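Local coordinates for protein soluble lytic murein transglycosylase (PDB 1QSA) that cleaves the glycosidic bonds between N-acetylmuramic acid and N-acetylglucosamine in peptidoglycan, forming a 1,6-anhydro bond in the muramic acid residue, at residues A[324-329]-A[340-345]. Sequence-based numbering, arbitrary orientation. Where two conformers were deposited one is given.
Sequences WQADLL and EILHQL
A326 and I341 meet where two successive antiparallel helices come closest, a clear instance of a small residue whose methyl two branched side chains share. Their CA atoms lie 6.2 Å apart, and the short axes of 324-329 and 340-345 approach to 9.4 Å at 152° between their directions.

The contact is wholly apolar. The single methyl of A326 points at the facing helix and meets both side chains: its CB lies 4.0 Å from CG2 of I341 and 3.8 Å from CD2 of L342. The two branches of I341 divide the work. CG2, anti to its backbone N, rests on the alanine, whereas CG1 is anti to the carbonyl carbon (chi1 -68°) and the extended chain carries CD1 on to the next turn, where it comes 3.9 Å from CD1 of L329. The leucine and isoleucine side chains cross there at about a right angle. L342 leaves its helix to one side, and it is CD2 that comes back to the alanine methyl.

At the edge of this patch the aliphatic stem of a polar residue joins in. Only the stem of Q325 takes part, its CG 4.2 Å from CD1 of I341; the bend at chi2 (62°) sends CD back from I341, nearly opposite to the contact, and the amide leads away from the facing helix.

Helices 319-331 and 335-346 thus form a helical hairpin within the alpha-superhelix, far from the predicted catalytic glutamate. L342 also touches Y323 of the first helix and I360 beyond the second. On its other side, helix 319-331 packs through L328 on helix 301-310. D327 forms salt bridges with R301 and R359, and W324 reaches helix 572-578.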
ATOM      1  N   TRP A 324     -22.674  14.398   3.672  1.00 10.56           N
ATOM      2  CA  TRP A 324     -22.649  15.858   3.516  1.00 11.72           C
ATOM      3  C   TRP A 324     -23.900  16.402   2.834  1.00 11.85           C
ATOM      4  O   TRP A 324     -24.293  17.551   3.070  1.00 12.51           O
ATOM      5  CB  TRP A 324     -21.329  16.337   2.905  1.00 11.06           C
ATOM      6  CG  TRP A 324     -20.205  16.213   3.923  1.00  9.64           C
ATOM      7  CD1 TRP A 324     -19.195  15.281   3.928  1.00 11.84           C
ATOM      8  CD2 TRP A 324     -20.054  16.966   5.138  1.00 12.17           C
ATOM      9  NE1 TRP A 324     -18.445  15.396   5.076  1.00  8.91           N
ATOM     10  CE2 TRP A 324     -18.944  16.419   5.838  1.00 10.66           C
ATOM     11  CE3 TRP A 324     -20.753  18.046   5.707  1.00 11.78           C
ATOM     12  CZ2 TRP A 324     -18.518  16.910   7.077  1.00 12.08           C
ATOM     13  CZ3 TRP A 324     -20.325  18.540   6.948  1.00 12.85           C
ATOM     14  CH2 TRP A 324     -19.214  17.966   7.618  1.00 11.38           C
ATOM     15  N   GLN A 325     -24.579  15.552   2.066  1.00 11.92           N
ATOM     16  CA  GLN A 325     -25.846  15.961   1.449  1.00 13.80           C
ATOM     17  C   GLN A 325     -26.865  16.072   2.589  1.00 14.11           C
ATOM     18  O   GLN A 325     -27.656  17.017   2.639  1.00 14.07           O
ATOM     19  CB  GLN A 325     -26.316  14.918   0.434  0.58 14.31           C
ATOM     20  CG  GLN A 325     -27.633  15.286  -0.251  0.58 18.44           C
ATOM     21  CD  GLN A 325     -27.534  16.568  -1.057  0.58 19.92           C
ATOM     22  OE1 GLN A 325     -27.712  17.670  -0.529  0.58 18.87           O
ATOM     23  NE2 GLN A 325     -27.246  16.431  -2.347  0.58 20.34           N
ATOM     24  N   ALA A 326     -26.832  15.098   3.500  1.00 13.32           N
ATOM     25  CA  ALA A 326     -27.714  15.088   4.661  1.00 12.39           C
ATOM     26  C   ALA A 326     -27.430  16.320   5.525  1.00 13.32           C
ATOM     27  O   ALA A 326     -28.353  16.949   6.032  1.00 12.26           O
ATOM     28  CB  ALA A 326     -27.501  13.824   5.466  1.00 13.66           C
ATOM     29  N   ASP A 327     -26.147  16.656   5.689  1.00 10.74           N
ATOM     30  CA  ASP A 327     -25.751  17.826   6.484  1.00 11.45           C
ATOM     31  C   ASP A 327     -26.362  19.119   5.913  1.00 11.70           C
ATOM     32  O   ASP A 327     -26.885  19.952   6.657  1.00 13.11           O
ATOM     33  CB  ASP A 327     -24.227  17.931   6.527  1.00 10.11           C
ATOM     34  CG  ASP A 327     -23.744  19.079   7.399  1.00 11.47           C
ATOM     35  OD1 ASP A 327     -23.678  18.913   8.639  1.00 13.05           O
ATOM     36  OD2 ASP A 327     -23.441  20.145   6.840  1.00 14.30           O
ATOM     37  N   LEU A 328     -26.312  19.261   4.590  1.00 12.47           N
ATOM     38  CA  LEU A 328     -26.890  20.430   3.915  1.00 12.36           C
ATOM     39  C   LEU A 328     -28.414  20.467   4.089  1.00 12.52           C
ATOM     40  O   LEU A 328     -28.990  21.518   4.409  1.00 14.34           O
ATOM     41  CB  LEU A 328     -26.569  20.393   2.423  1.00 13.54           C
ATOM     42  CG  LEU A 328     -25.130  20.658   1.990  1.00 14.10           C
ATOM     43  CD1 LEU A 328     -25.009  20.363   0.504  1.00 13.47           C
ATOM     44  CD2 LEU A 328     -24.743  22.110   2.317  1.00 13.34           C
ATOM     45  N   LEU A 329     -29.058  19.314   3.915  1.00 11.75           N
ATOM     46  CA  LEU A 329     -30.516  19.199   4.050  1.00 12.64           C
ATOM     47  C   LEU A 329     -30.984  19.529   5.460  1.00 11.72           C
ATOM     48  O   LEU A 329     -32.019  20.166   5.644  1.00 13.62           O
ATOM     49  CB  LEU A 329     -30.980  17.790   3.673  1.00 12.95           C
ATOM     50  CG  LEU A 329     -30.964  17.471   2.174  1.00 12.50           C
ATOM     51  CD1 LEU A 329     -31.144  15.958   1.971  1.00 14.42           C
ATOM     52  CD2 LEU A 329     -32.057  18.265   1.437  1.00 15.52           C
ATOM     53  N   GLU A 340     -33.460  10.266   6.619  1.00 17.88           N
ATOM     54  CA  GLU A 340     -33.622   8.999   5.912  1.00 18.41           C
ATOM     55  C   GLU A 340     -32.240   8.614   5.364  1.00 18.55           C
ATOM     56  O   GLU A 340     -31.852   7.438   5.410  1.00 16.43           O
ATOM     57  CB  GLU A 340     -34.657   9.116   4.793  1.00 21.85           C
ATOM     58  CG  GLU A 340     -34.846   7.832   3.973  1.00 28.24           C
ATOM     59  CD  GLU A 340     -35.147   6.585   4.815  1.00 33.92           C
ATOM     60  OE1 GLU A 340     -35.875   6.683   5.833  1.00 33.83           O
ATOM     61  OE2 GLU A 340     -34.652   5.492   4.445  1.00 36.75           O
ATOM     62  N   ILE A 341     -31.481   9.605   4.889  1.00 16.31           N
ATOM     63  CA  ILE A 341     -30.134   9.344   4.375  1.00 17.35           C
ATOM     64  C   ILE A 341     -29.262   8.827   5.513  1.00 17.16           C
ATOM     65  O   ILE A 341     -28.541   7.838   5.350  1.00 17.98           O
ATOM     66  CB  ILE A 341     -29.458  10.615   3.769  1.00 15.89           C
ATOM     67  CG1 ILE A 341     -30.179  11.051   2.488  1.00 17.54           C
ATOM     68  CG2 ILE A 341     -27.957  10.332   3.477  1.00 17.70           C
ATOM     69  CD1 ILE A 341     -29.680  12.385   1.916  1.00 17.74           C
ATOM     70  N   LEU A 342     -29.328   9.499   6.660  1.00 16.21           N
ATOM     71  CA  LEU A 342     -28.552   9.116   7.842  1.00 16.00           C
ATOM     72  C   LEU A 342     -28.942   7.712   8.308  1.00 17.53           C
ATOM     73  O   LEU A 342     -28.080   6.903   8.626  1.00 15.78           O
ATOM     74  CB  LEU A 342     -28.745  10.141   8.968  1.00 16.56           C
ATOM     75  CG  LEU A 342     -28.203  11.546   8.666  1.00 18.31           C
ATOM     76  CD1 LEU A 342     -28.416  12.445   9.880  1.00 18.43           C
ATOM     77  CD2 LEU A 342     -26.703  11.482   8.318  1.00 18.29           C
ATOM     78  N   HIS A 343     -30.239   7.406   8.308  1.00 16.39           N
ATOM     79  CA  HIS A 343     -30.684   6.079   8.728  1.00 18.66           C
ATOM     80  C   HIS A 343     -30.208   5.001   7.752  1.00 17.27           C
ATOM     81  O   HIS A 343     -29.879   3.892   8.173  1.00 18.31           O
ATOM     82  CB  HIS A 343     -32.207   6.039   8.914  1.00 20.15           C
ATOM     83  CG  HIS A 343     -32.663   6.590  10.232  1.00 21.77           C
ATOM     84  ND1 HIS A 343     -33.699   7.493  10.347  1.00 24.15           N
ATOM     85  CD2 HIS A 343     -32.224   6.365  11.491  1.00 22.57           C
ATOM     86  CE1 HIS A 343     -33.875   7.802  11.621  1.00 24.71           C
ATOM     87  NE2 HIS A 343     -32.991   7.130  12.334  1.00 23.29           N
ATOM     88  N   GLN A 344     -30.158   5.324   6.460  1.00 17.51           N
ATOM     89  CA  GLN A 344     -29.667   4.362   5.467  1.00 19.61           C
ATOM     90  C   GLN A 344     -28.174   4.121   5.698  1.00 19.59           C
ATOM     91  O   GLN A 344     -27.692   2.997   5.601  1.00 18.61           O
ATOM     92  CB  GLN A 344     -29.918   4.856   4.045  0.54 20.15           C
ATOM     93  CG  GLN A 344     -31.349   4.643   3.590  0.54 24.03           C
ATOM     94  CD  GLN A 344     -31.800   3.203   3.771  0.54 26.11           C
ATOM     95  OE1 GLN A 344     -31.350   2.303   3.056  0.54 25.06           O
ATOM     96  NE2 GLN A 344     -32.670   2.974   4.749  0.54 27.33           N
ATOM     97  N   LEU A 345     -27.451   5.190   6.020  1.00 18.44           N
ATOM     98  CA  LEU A 345     -26.016   5.086   6.273  1.00 19.07           C
ATOM     99  C   LEU A 345     -25.724   4.215   7.492  1.00 18.05           C
ATOM    100  O   LEU A 345     -24.795   3.410   7.470  1.00 18.64           O
ATOM    101  CB  LEU A 345     -25.401   6.478   6.460  1.00 19.44           C
ATOM    102  CG  LEU A 345     -24.976   7.225   5.198  1.00 20.04           C
ATOM    103  CD1 LEU A 345     -24.471   8.611   5.580  1.00 20.55           C
ATOM    104  CD2 LEU A 345     -23.873   6.442   4.484  1.00 22.41           C
TER